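PDB 3QSJ: NUDIX hydrolase from Alicyclobacillus acidocaldarius subsp. acidocaldarius, which probably hydrolyses phosphorus-containing anhydrides, as Nudix enzymes do, with Mg(2+) or Mn(2+) as the likely cofactor, and binds a calcium ion in the crystal. Local coordinates for residues A[6-12]-A[151-155]; A[90-95]-A[129-135]; A[157-161]-A[216-220]; A[182-186]-A[204-208]. All blocks are in the same frame, centred on the assembly; numbering follows the deposited sequence. Where two conformers were deposited one is given.

Contact 1. Residues A[6-12]-A[151-155]; sequences DIRKAAT and RFDTR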
loop_
_atom_site.group_PDB
_atom_site.type_symbol
_atom_site.label_atom_id
_atom_site.label_comp_id
_atom_site.label_asym_id
_atom_site.label_seq_id
_atom_site.Cartn_x
_atom_site.Cartn_y
_atom_site.Cartn_z
ATOM N N ASP A 6 -4.574 0.242 22.311
ATOM C CA ASP A 6 -5.311 -0.320 21.156
ATOM C C ASP A 6 -4.284 -0.921 20.188
ATOM O O ASP A 6 -3.242 -0.300 19.965
ATOM C CB ASP A 6 -5.989 0.838 20.376
ATOM C CG ASP A 6 -7.136 1.510 21.105
ATOM O OD1 ASP A 6 -7.965 0.788 21.698
ATOM O OD2 ASP A 6 -7.252 2.756 21.009
ATOM N N ILE A 7 -4.561 -2.091 19.590
ATOM C CA ILE A 7 -3.681 -2.642 18.543
ATOM C C ILE A 7 -4.497 -2.447 17.269
ATOM O O ILE A 7 -5.485 -3.175 17.024
ATOM C CB ILE A 7 -3.346 -4.118 18.824
ATOM C CG1 ILE A 7 -2.561 -4.249 20.124
ATOM C CG2 ILE A 7 -2.547 -4.735 17.642
ATOM C CD1 ILE A 7 -2.618 -5.773 20.673
ATOM N N ARG A 8 -4.165 -1.399 16.536
ATOM C CA ARG A 8 -5.011 -0.975 15.423
ATOM C C ARG A 8 -4.785 -1.783 14.147
ATOM O O ARG A 8 -3.668 -1.830 13.657
ATOM C CB ARG A 8 -4.817 0.528 15.185
ATOM C CG ARG A 8 -5.812 1.130 14.183
ATOM C CD ARG A 8 -6.848 1.999 14.876
ATOM N NE ARG A 8 -7.956 2.371 13.991
ATOM C CZ ARG A 8 -8.133 3.585 13.472
ATOM N NH1 ARG A 8 -9.172 3.831 12.685
ATOM N NH2 ARG A 8 -7.256 4.553 13.713
ATOM N N LYS A 9 -5.833 -2.457 13.628
ATOM C CA LYS A 9 -5.704 -3.161 12.341
ATOM C C LYS A 9 -5.411 -2.145 11.206
ATOM O O LYS A 9 -6.076 -1.089 11.103
ATOM C CB LYS A 9 -6.983 -3.928 11.998
ATOM C CG LYS A 9 -7.131 -5.204 12.881
ATOM C CD LYS A 9 -6.272 -6.329 12.351
ATOM C CE LYS A 9 -6.530 -7.603 13.173
ATOM N NZ LYS A 9 -7.993 -7.871 13.327
ATOM N N ALA A 10 -4.418 -2.460 10.372
ATOM C CA ALA A 10 -3.988 -1.604 9.256
ATOM C C ALA A 10 -3.470 -2.457 8.127
ATOM O O ALA A 10 -3.282 -3.685 8.286
ATOM C CB ALA A 10 -2.845 -0.697 9.746
ATOM N N ALA A 11 -3.216 -1.799 6.985
ATOM C CA ALA A 11 -2.631 -2.503 5.835
ATOM C C ALA A 11 -1.866 -1.548 5.025
ATOM O O ALA A 11 -2.125 -0.323 5.015
ATOM C CB ALA A 11 -3.710 -3.143 4.962
ATOM N N THR A 12 -0.877 -2.103 4.347
ATOM C CA THR A 12 0.067 -1.350 3.543
ATOM C C THR A 12 0.237 -2.016 2.189
ATOM O O THR A 12 0.328 -3.242 2.116
ATOM C CB THR A 12 1.409 -1.290 4.304
ATOM O OG1 THR A 12 1.183 -0.607 5.539
ATOM C CG2 THR A 12 2.421 -0.461 3.554
ATOM N N ARG A 151 0.286 1.292 18.606
ATOM C CA ARG A 151 0.528 -0.011 18.024
ATOM C C ARG A 151 -0.449 -0.327 16.907
ATOM O O ARG A 151 -1.616 0.086 16.974
ATOM C CB ARG A 151 0.416 -1.131 19.100
ATOM C CG ARG A 151 1.367 -0.966 20.309
ATOM C CD ARG A 151 1.099 -2.117 21.248
ATOM N NE ARG A 151 1.663 -3.362 20.731
ATOM C CZ ARG A 151 1.399 -4.576 21.193
ATOM N NH1 ARG A 151 0.554 -4.743 22.217
ATOM N NH2 ARG A 151 2.014 -5.627 20.683
ATOM N N PHE A 152 0.047 -1.025 15.859
ATOM C CA PHE A 152 -0.739 -1.467 14.739
ATOM C C PHE A 152 -0.531 -2.937 14.541
ATOM O O PHE A 152 0.558 -3.464 14.824
ATOM C CB PHE A 152 -0.313 -0.794 13.415
ATOM C CG PHE A 152 -0.501 0.693 13.427
ATOM C CD1 PHE A 152 -1.759 1.253 13.180
ATOM C CD2 PHE A 152 0.531 1.532 13.841
ATOM C CE1 PHE A 152 -1.975 2.630 13.337
ATOM C CE2 PHE A 152 0.328 2.915 13.942
ATOM C CZ PHE A 152 -0.920 3.448 13.675
ATOM N N ASP A 153 -1.503 -3.554 13.881
ATOM C CA ASP A 153 -1.328 -4.948 13.454
ATOM C C ASP A 153 -1.506 -4.814 11.966
ATOM O O ASP A 153 -2.640 -4.637 11.487
ATOM C CB ASP A 153 -2.427 -5.789 14.081
ATOM C CG ASP A 153 -2.400 -7.249 13.713
ATOM O OD1 ASP A 153 -1.736 -7.602 12.732
ATOM O OD2 ASP A 153 -3.044 -8.034 14.414
ATOM N N THR A 154 -0.383 -4.761 11.232
ATOM C CA THR A 154 -0.407 -4.344 9.824
ATOM C C THR A 154 -0.193 -5.478 8.849
ATOM O O THR A 154 0.766 -6.247 9.007
ATOM C CB THR A 154 0.683 -3.295 9.620
ATOM O OG1 THR A 154 0.472 -2.213 10.560
ATOM C CG2 THR A 154 0.673 -2.734 8.135
ATOM N N ARG A 155 -1.081 -5.576 7.855
ATOM C CA ARG A 155 -1.038 -6.605 6.818
ATOM C C ARG A 155 -0.351 -5.979 5.618
ATOM O O ARG A 155 -0.777 -4.932 5.169
ATOM C CB ARG A 155 -2.453 -7.057 6.441
ATOM C CG ARG A 155 -2.537 -8.536 5.971
ATOM C CD ARG A 155 -2.246 -9.591 7.074
ATOM N NE ARG A 155 -3.008 -9.351 8.292
ATOM C CZ ARG A 155 -4.183 -9.929 8.607
ATOM N NH1 ARG A 155 -4.761 -10.791 7.766
ATOM N NH2 ARG A 155 -4.801 -9.614 9.729
HETATM O O HOH W 1 -2.346 2.145 19.515
#
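Ile7 lays its CG1 over one face of the Arg151 guanidinium, with CD1 3.7 Å from Arg151 NH1, while its CG2 reaches Asp153 CB, also at 3.7 Å; Arg151 NH2 is itself hydrogen-bonded to Thr144 O. The two segments form a parallel pairing in the central mixed sheet of the Nudix fold, and Thr12 brings it close to Gly46 of the calcium site. Arg8, Ala10 and Thr12 hydrogen-bond to residues 151-155 as in a parallel ladder: Arg8 N to Arg151 O (3.0 Å), Asp153 N to Arg8 O (2.8 Å), Ala10 N to Asp153 O (3.0 Å), Arg155 N to Ala10 O (2.9 Å) and Thr12 N to Arg155 O (2.9 Å). At the Asp6 end water 1 links Asp6 O (2.6 Å) to Arg151 N (2.9 Å). On the face of Ala10 and Thr154, Ala10 CB meets Phe152 CD1 at 4.1 Å. Five main-chain hydrogen bonds thus carry the pairing, while Lys9, Asp153 and Arg155 stand together on one face, where Asp153 finds its salt-bridge partner in Arg141 and Arg155 in Asp71 and Asp72.

Contact 2. Residues A[90-95]-A[129-135]; sequences LLAVRD and LAFDLGL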
loop_
_atom_site.group_PDB
_atom_site.type_symbol
_atom_site.label_atom_id
_atom_site.label_comp_id
_atom_site.label_asym_id
_atom_site.label_seq_id
_atom_site.Cartn_x
_atom_site.Cartn_y
_atom_site.Cartn_z
ATOM N N LEU A 90 -5.848 4.209 -8.504
ATOM C CA LEU A 90 -6.605 3.044 -8.033
ATOM C C LEU A 90 -6.044 1.899 -8.741
ATOM O O LEU A 90 -6.159 1.809 -9.985
ATOM C CB LEU A 90 -8.108 3.101 -8.373
ATOM C CG LEU A 90 -9.014 3.719 -7.358
ATOM C CD1 LEU A 90 -10.401 4.001 -7.952
ATOM C CD2 LEU A 90 -9.110 2.870 -6.095
ATOM N N LEU A 91 -5.418 1.005 -7.989
ATOM C CA LEU A 91 -4.801 -0.198 -8.525
ATOM C C LEU A 91 -5.769 -1.344 -8.528
ATOM O O LEU A 91 -6.678 -1.407 -7.683
ATOM C CB LEU A 91 -3.594 -0.615 -7.670
ATOM C CG LEU A 91 -2.293 0.146 -7.958
ATOM C CD1 LEU A 91 -2.444 1.569 -7.704
ATOM C CD2 LEU A 91 -1.244 -0.329 -7.111
ATOM N N ALA A 92 -5.528 -2.294 -9.462
ATOM C CA ALA A 92 -6.286 -3.576 -9.507
ATOM C C ALA A 92 -7.801 -3.405 -9.574
ATOM O O ALA A 92 -8.531 -4.233 -9.057
ATOM C CB ALA A 92 -5.920 -4.440 -8.277
ATOM N N VAL A 93 -8.257 -2.429 -10.315
ATOM C CA VAL A 93 -9.713 -2.236 -10.511
ATOM C C VAL A 93 -10.109 -2.838 -11.866
ATOM O O VAL A 93 -9.358 -2.694 -12.872
ATOM C CB VAL A 93 -10.095 -0.740 -10.372
ATOM C CG1 VAL A 93 -11.548 -0.451 -10.819
ATOM C CG2 VAL A 93 -9.897 -0.280 -8.915
ATOM N N ARG A 94 -11.325 -3.453 -11.915
ATOM C CA ARG A 94 -11.843 -3.964 -13.191
ATOM C C ARG A 94 -13.369 -3.975 -13.154
ATOM O O ARG A 94 -13.965 -3.849 -12.079
ATOM C CB ARG A 94 -11.341 -5.417 -13.382
ATOM C CG ARG A 94 -11.620 -6.311 -12.180
ATOM C CD ARG A 94 -11.476 -7.771 -12.585
ATOM N NE ARG A 94 -12.723 -8.205 -13.200
ATOM C CZ ARG A 94 -12.995 -9.471 -13.471
ATOM N NH1 ARG A 94 -12.128 -10.429 -13.141
ATOM N NH2 ARG A 94 -14.154 -9.800 -14.026
ATOM N N ASP A 95 -14.004 -4.242 -14.302
ATOM C CA ASP A 95 -15.470 -4.390 -14.303
ATOM C C ASP A 95 -15.809 -5.893 -14.468
ATOM O O ASP A 95 -14.911 -6.740 -14.521
ATOM C CB ASP A 95 -16.102 -3.554 -15.415
ATOM C CG ASP A 95 -15.679 -3.885 -16.826
ATOM O OD1 ASP A 95 -15.098 -4.982 -17.039
ATOM O OD2 ASP A 95 -15.983 -3.084 -17.730
ATOM N N LEU A 129 -17.794 -1.279 -10.585
ATOM C CA LEU A 129 -16.397 -1.734 -10.533
ATOM C C LEU A 129 -16.023 -2.379 -9.197
ATOM O O LEU A 129 -16.654 -2.086 -8.170
ATOM C CB LEU A 129 -15.483 -0.504 -10.774
ATOM C CG LEU A 129 -15.618 0.194 -12.124
ATOM C CD1 LEU A 129 -14.695 1.361 -12.182
ATOM C CD2 LEU A 129 -15.433 -0.767 -13.264
ATOM N N ALA A 130 -14.911 -3.162 -9.178
ATOM C CA ALA A 130 -14.434 -3.673 -7.903
ATOM C C ALA A 130 -13.005 -4.039 -8.075
ATOM O O ALA A 130 -12.492 -4.035 -9.227
ATOM C CB ALA A 130 -15.280 -4.894 -7.439
ATOM N N PHE A 131 -12.358 -4.365 -6.949
ATOM C CA PHE A 131 -10.930 -4.719 -6.994
ATOM C C PHE A 131 -10.726 -6.163 -7.413
ATOM O O PHE A 131 -11.492 -7.041 -6.991
ATOM C CB PHE A 131 -10.320 -4.547 -5.625
ATOM C CG PHE A 131 -10.215 -3.082 -5.249
ATOM C CD1 PHE A 131 -9.364 -2.226 -5.955
ATOM C CD2 PHE A 131 -11.019 -2.550 -4.237
ATOM C CE1 PHE A 131 -9.186 -0.900 -5.571
ATOM C CE2 PHE A 131 -10.882 -1.203 -3.861
ATOM C CZ PHE A 131 -9.960 -0.382 -4.523
ATOM N N ASP A 132 -9.646 -6.413 -8.166
ATOM C CA ASP A 132 -9.269 -7.800 -8.497
ATOM C C ASP A 132 -8.179 -8.095 -7.441
ATOM O O ASP A 132 -6.986 -7.738 -7.611
ATOM C CB ASP A 132 -8.693 -7.867 -9.938
ATOM C CG ASP A 132 -8.191 -9.283 -10.254
ATOM O OD1 ASP A 132 -8.300 -10.178 -9.353
ATOM O OD2 ASP A 132 -7.695 -9.501 -11.406
ATOM N N LEU A 133 -8.581 -8.757 -6.362
ATOM C CA LEU A 133 -7.634 -9.085 -5.278
ATOM C C LEU A 133 -6.563 -10.128 -5.681
ATOM O O LEU A 133 -5.518 -10.206 -5.030
ATOM C CB LEU A 133 -8.425 -9.570 -4.065
ATOM C CG LEU A 133 -9.377 -8.489 -3.511
ATOM C CD1 LEU A 133 -10.176 -9.018 -2.287
ATOM C CD2 LEU A 133 -8.625 -7.136 -3.231
ATOM N N GLY A 134 -6.791 -10.810 -6.795
ATOM C CA GLY A 134 -5.858 -11.774 -7.349
ATOM C C GLY A 134 -4.545 -11.104 -7.780
ATOM O O GLY A 134 -3.527 -11.782 -8.000
ATOM N N LEU A 135 -4.582 -9.788 -7.973
ATOM C CA LEU A 135 -3.395 -8.973 -8.366
ATOM C C LEU A 135 -2.541 -8.595 -7.138
ATOM O O LEU A 135 -1.462 -8.041 -7.317
ATOM C CB LEU A 135 -3.840 -7.732 -9.119
ATOM C CG LEU A 135 -4.387 -8.010 -10.515
ATOM C CD1 LEU A 135 -4.898 -6.683 -11.135
ATOM C CD2 LEU A 135 -3.309 -8.619 -11.418
#
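This is a small antiparallel beta ladder, a two-stranded sheet separate from the central sheet of the Nudix fold, closing an excursion of the chain that includes helices 107-113 and 119-125. Val93 and Phe131 form its non-hydrogen-bonded pair, their CA atoms 4.5 Å apart, and Arg94 and Ala130 its hydrogen-bonded pair: Arg94 N gives to Ala130 O at 3.0 Å and Ala130 N to Arg94 O at 3.1 Å. A third bond, from Asp132 N to Ala92 O, is the shortest at 2.6 Å. Ala92, with phi and psi both positive (55/39), turns the chain into the ladder. On the Val93 side the contact is apolar. Phe131 receives Val93 CG2 3.5 Å from its CE1 and Leu90 CD2 3.7 Å from its CZ, the leucine approaching the ring edge. Leu80 of helix 72-87 and Leu124 of helix 119-125 also touch this phenylalanine, so it packs the ladder against the two helices. The opposite side holds Arg94, which makes a cation-pi contact with Phe61 and lays its CD 3.8 Å from Asp132 CB. Past the strand, Asp132 closes an Asx turn, its OD1 accepting from Gly134 N at 3.0 Å.

Contact 3. Residues A[157-161]-A[216-220]; sequences FLCVG and AMSTL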
loop_
_atom_site.group_PDB
_atom_site.type_symbol
_atom_site.label_atom_id
_atom_site.label_comp_id
_atom_site.label_asym_id
_atom_site.label_seq_id
_atom_site.Cartn_x
_atom_site.Cartn_y
_atom_site.Cartn_z
ATOM N N PHE A 157 0.786 -6.164 1.574
ATOM C CA PHE A 157 0.453 -6.724 0.282
ATOM C C PHE A 157 1.411 -6.153 -0.730
ATOM O O PHE A 157 1.837 -4.964 -0.642
ATOM C CB PHE A 157 -1.013 -6.373 -0.118
ATOM C CG PHE A 157 -1.979 -7.081 0.786
ATOM C CD1 PHE A 157 -2.357 -8.402 0.529
ATOM C CD2 PHE A 157 -2.517 -6.432 1.888
ATOM C CE1 PHE A 157 -3.272 -9.053 1.371
ATOM C CE2 PHE A 157 -3.407 -7.096 2.743
ATOM C CZ PHE A 157 -3.679 -8.440 2.539
ATOM N N LEU A 158 1.665 -6.961 -1.738
ATOM C CA LEU A 158 2.520 -6.560 -2.857
ATOM C C LEU A 158 1.688 -6.575 -4.164
ATOM O O LEU A 158 0.871 -7.480 -4.344
ATOM C CB LEU A 158 3.649 -7.625 -2.974
ATOM C CG LEU A 158 4.668 -7.390 -4.080
ATOM C CD1 LEU A 158 5.673 -6.278 -3.625
ATOM C CD2 LEU A 158 5.517 -8.673 -4.311
ATOM N N CYS A 159 1.948 -5.626 -5.086
ATOM C CA CYS A 159 1.353 -5.648 -6.427
ATOM C C CYS A 159 2.287 -4.970 -7.368
ATOM O O CYS A 159 3.250 -4.321 -6.948
ATOM C CB CYS A 159 -0.047 -5.063 -6.484
ATOM S SG CYS A 159 -0.085 -3.284 -6.186
ATOM N N VAL A 160 2.062 -5.188 -8.656
ATOM C CA VAL A 160 2.971 -4.639 -9.659
ATOM C C VAL A 160 2.295 -3.434 -10.317
ATOM O O VAL A 160 1.102 -3.501 -10.664
ATOM C CB VAL A 160 3.266 -5.740 -10.709
ATOM C CG1 VAL A 160 4.156 -5.184 -11.836
ATOM C CG2 VAL A 160 3.952 -6.902 -10.041
ATOM N N GLY A 161 3.041 -2.342 -10.433
ATOM C CA GLY A 161 2.530 -1.132 -11.073
ATOM C C GLY A 161 3.413 -0.708 -12.235
ATOM O O GLY A 161 3.825 0.447 -12.297
ATOM N N ALA A 216 9.225 -11.610 -7.528
ATOM C CA ALA A 216 8.677 -11.130 -6.272
ATOM C C ALA A 216 7.207 -11.550 -6.092
ATOM O O ALA A 216 6.800 -11.952 -4.993
ATOM C CB ALA A 216 8.798 -9.601 -6.196
HETATM N N MSE A 217 6.389 -11.445 -7.166
HETATM C CA MSE A 217 4.958 -11.772 -7.078
HETATM C C MSE A 217 4.775 -13.291 -6.858
HETATM O O MSE A 217 3.695 -13.683 -6.415
HETATM C CB MSE A 217 4.206 -11.316 -8.351
HETATM C CG MSE A 217 4.018 -9.812 -8.407
HETATM SE SE MSE A 217 2.938 -9.176 -6.835
HETATM C CE MSE A 217 1.339 -10.057 -7.161
ATOM N N SER A 218 5.844 -14.124 -7.103
ATOM C CA SER A 218 5.791 -15.542 -6.867
ATOM C C SER A 218 6.380 -16.006 -5.536
ATOM O O SER A 218 6.161 -17.148 -5.176
ATOM C CB SER A 218 6.602 -16.270 -7.963
ATOM O OG SER A 218 5.797 -16.495 -9.088
ATOM N N THR A 219 7.223 -15.189 -4.853
ATOM C CA THR A 219 8.013 -15.707 -3.749
ATOM C C THR A 219 8.121 -14.763 -2.579
ATOM O O THR A 219 8.539 -15.221 -1.498
ATOM C CB THR A 219 9.500 -15.917 -4.203
ATOM O OG1 THR A 219 10.087 -14.640 -4.542
ATOM C CG2 THR A 219 9.682 -16.885 -5.328
ATOM N N LEU A 220 7.875 -13.460 -2.784
ATOM C CA LEU A 220 8.137 -12.552 -1.669
ATOM C C LEU A 220 7.418 -12.884 -0.397
ATOM O O LEU A 220 6.203 -13.111 -0.375
ATOM C CB LEU A 220 7.941 -11.070 -2.028
ATOM C CG LEU A 220 8.997 -10.135 -1.426
ATOM C CD1 LEU A 220 10.306 -10.243 -2.212
ATOM C CD2 LEU A 220 8.474 -8.691 -1.470
#
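Here a short stretch of the C-terminal helix 213-219 packs on strand 151-160 of the central Nudix sheet, a helix-on-sheet contact whose partners meet through side chains; the nearest CA pair, Cys159 and Met217, is 7.1 Å apart. The hydrogen bonds run within the helical segment, where Leu220 N reaches Ala216 O at 2.9 Å and Thr219 N reaches the same oxygen at 3.3 Å. Arg137, on the neighbouring strand, bonds the carbonyls of Met217 and Leu220 and so ties this end of the helix to the sheet. Between strand and helix the contacts are apolar. Leu158 points at the helix and gathers three partners round its CD2: the selenium of Met217 (a selenomethionine) at 3.6 Å, Ala216 CB at 3.9 Å and Leu220 CD2 at 4.1 Å. It also packs on Ile139, Val14 and Ile16, which places it in the layer between sheet and helix. Along the strand, Val160 points the same way, while Cys159 between them points off to the other face of the sheet, the usual alternation of a strand. Met217 reaches across with its long side chain, bringing SE within 3.9 Å of Cys159 CA and CG within 3.3 Å of Val160 CG2.

Contact 4. Residues A[182-186]-A[204-208]; sequences ARDML and LKALV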
loop_
_atom_site.group_PDB
_atom_site.type_symbol
_atom_site.label_atom_id
_atom_site.label_comp_id
_atom_site.label_asym_id
_atom_site.label_seq_id
_atom_site.Cartn_x
_atom_site.Cartn_y
_atom_site.Cartn_z
ATOM N N ALA A 182 14.686 0.172 -4.717
ATOM C CA ALA A 182 14.632 -0.295 -3.301
ATOM C C ALA A 182 16.020 -0.235 -2.625
ATOM O O ALA A 182 16.114 0.126 -1.453
ATOM C CB ALA A 182 14.049 -1.708 -3.241
ATOM N N ARG A 183 17.105 -0.517 -3.388
ATOM C CA ARG A 183 18.506 -0.436 -2.898
ATOM C C ARG A 183 18.872 0.984 -2.392
ATOM O O ARG A 183 19.484 1.125 -1.309
ATOM C CB ARG A 183 19.453 -0.876 -4.029
ATOM C CG ARG A 183 20.828 -1.335 -3.563
ATOM C CD ARG A 183 21.671 -1.806 -4.743
ATOM N NE ARG A 183 21.071 -2.947 -5.446
ATOM C CZ ARG A 183 21.360 -4.222 -5.196
ATOM N NH1 ARG A 183 20.769 -5.189 -5.885
ATOM N NH2 ARG A 183 22.244 -4.539 -4.252
ATOM N N ASP A 184 18.535 2.023 -3.199
ATOM C CA ASP A 184 18.774 3.456 -2.928
ATOM C C ASP A 184 18.160 3.824 -1.579
ATOM O O ASP A 184 18.838 4.357 -0.705
ATOM C CB ASP A 184 18.088 4.348 -4.006
ATOM C CG ASP A 184 18.869 4.741 -5.255
ATOM O OD1 ASP A 184 19.809 4.004 -5.625
ATOM O OD2 ASP A 184 18.473 5.751 -5.914
HETATM N N MSE A 185 16.866 3.518 -1.417
HETATM C CA MSE A 185 16.096 3.842 -0.227
HETATM C C MSE A 185 16.618 3.106 1.002
HETATM O O MSE A 185 16.805 3.711 2.058
HETATM C CB MSE A 185 14.628 3.509 -0.451
HETATM C CG MSE A 185 13.757 4.062 0.635
HETATM SE SE MSE A 185 14.125 5.930 1.018
HETATM C CE MSE A 185 13.426 6.706 -0.459
ATOM N N LEU A 186 16.932 1.840 0.835
ATOM C CA LEU A 186 17.497 1.023 1.911
ATOM C C LEU A 186 18.781 1.639 2.471
ATOM O O LEU A 186 18.911 1.774 3.684
ATOM C CB LEU A 186 17.773 -0.430 1.429
ATOM C CG LEU A 186 18.267 -1.411 2.523
ATOM C CD1 LEU A 186 17.326 -1.433 3.753
ATOM C CD2 LEU A 186 18.460 -2.783 1.978
ATOM N N LEU A 204 12.136 -3.623 1.994
ATOM C CA LEU A 204 13.185 -3.147 1.078
ATOM C C LEU A 204 14.306 -4.150 0.889
ATOM O O LEU A 204 14.706 -4.404 -0.246
ATOM C CB LEU A 204 13.719 -1.798 1.514
ATOM C CG LEU A 204 12.687 -0.681 1.574
ATOM C CD1 LEU A 204 13.265 0.466 2.379
ATOM C CD2 LEU A 204 12.232 -0.213 0.137
ATOM N N LYS A 205 14.755 -4.797 1.972
ATOM C CA LYS A 205 15.798 -5.826 1.871
ATOM C C LYS A 205 15.294 -7.012 1.030
ATOM O O LYS A 205 16.074 -7.564 0.231
ATOM C CB LYS A 205 16.215 -6.358 3.254
ATOM C CG LYS A 205 16.948 -5.381 4.133
ATOM C CD LYS A 205 17.266 -6.056 5.486
ATOM C CE LYS A 205 17.992 -5.129 6.429
ATOM N NZ LYS A 205 17.788 -5.515 7.846
ATOM N N ALA A 206 13.988 -7.391 1.189
ATOM C CA ALA A 206 13.394 -8.523 0.434
ATOM C C ALA A 206 13.387 -8.173 -1.034
ATOM O O ALA A 206 13.746 -8.992 -1.859
ATOM C CB ALA A 206 11.965 -8.820 0.908
ATOM N N LEU A 207 12.982 -6.946 -1.372
ATOM C CA LEU A 207 12.978 -6.466 -2.767
ATOM C C LEU A 207 14.403 -6.416 -3.375
ATOM O O LEU A 207 14.604 -6.806 -4.532
ATOM C CB LEU A 207 12.366 -5.069 -2.797
ATOM C CG LEU A 207 10.846 -4.995 -2.535
ATOM C CD1 LEU A 207 10.376 -3.536 -2.607
ATOM C CD2 LEU A 207 10.069 -5.891 -3.511
ATOM N N VAL A 208 15.401 -5.997 -2.584
ATOM C CA VAL A 208 16.793 -5.950 -3.088
ATOM C C VAL A 208 17.314 -7.351 -3.441
ATOM O O VAL A 208 18.052 -7.492 -4.431
ATOM C CB VAL A 208 17.705 -5.177 -2.093
ATOM C CG1 VAL A 208 19.207 -5.315 -2.425
ATOM C CG2 VAL A 208 17.299 -3.701 -2.038
#
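This is a helix-helix packing contact over the central sheet of the Nudix fold, helix 182-190 against helix 198-209. Their short segments run 8.9 Å apart at an angle of 141°, so they are roughly antiparallel. Val208 gives up the most surface, 89 Å². Its CG2 sits over the first turn of helix 182-190, 3.7 Å from Ala182 C and 3.5 Å from Arg183 N, and its CG1 lies over one face of the Arg183 guanidinium. Leu186, with 82 Å² covered, comes next. It stands one turn on from Ala182 and points into the same groove, where its CD2 meets Lys205 CG at 3.7 Å and Val208 CG2 at 4.3 Å, and its CD1 meets Leu204 CB at 4.3 Å. Leu204 (75 Å²) fills the side nearer the sheet: its CD2 is 4.1 Å from Ala182 CB and its CD1 4.0 Å from Met185 CG, while Val26 of strand 24-31 lies against it from the sheet. A small residue lets the helices close up where Ala182 and Leu204 have CA atoms 5.4 Å apart. At that point Ala182 CB comes within 3.8 Å of Leu207 CB.

Contacts 1 and 3 share strand 151-160, and Thr12 and Phe157 carry the strand pairing of contact 1 on toward contact 3. Backbone hydrogen bonds hold contacts 1 and 2, the second with apolar packing as well, one in the main sheet and the other in its own two-stranded sheet; contact 3 packs a helix on the sheet and contact 4 packs two helices together, both by side chains. Those two are buried, whereas contacts 1 and 2 are partly exposed. Contact 1 is the one beside the calcium site. Leu220 joins contact 3 to contact 4 by packing on Leu207, and Leu91 and Leu135 of contact 2 touch Cys159 on the other face of the strand. Contacts 2 and 4 lie on opposite sides of the chain's centre.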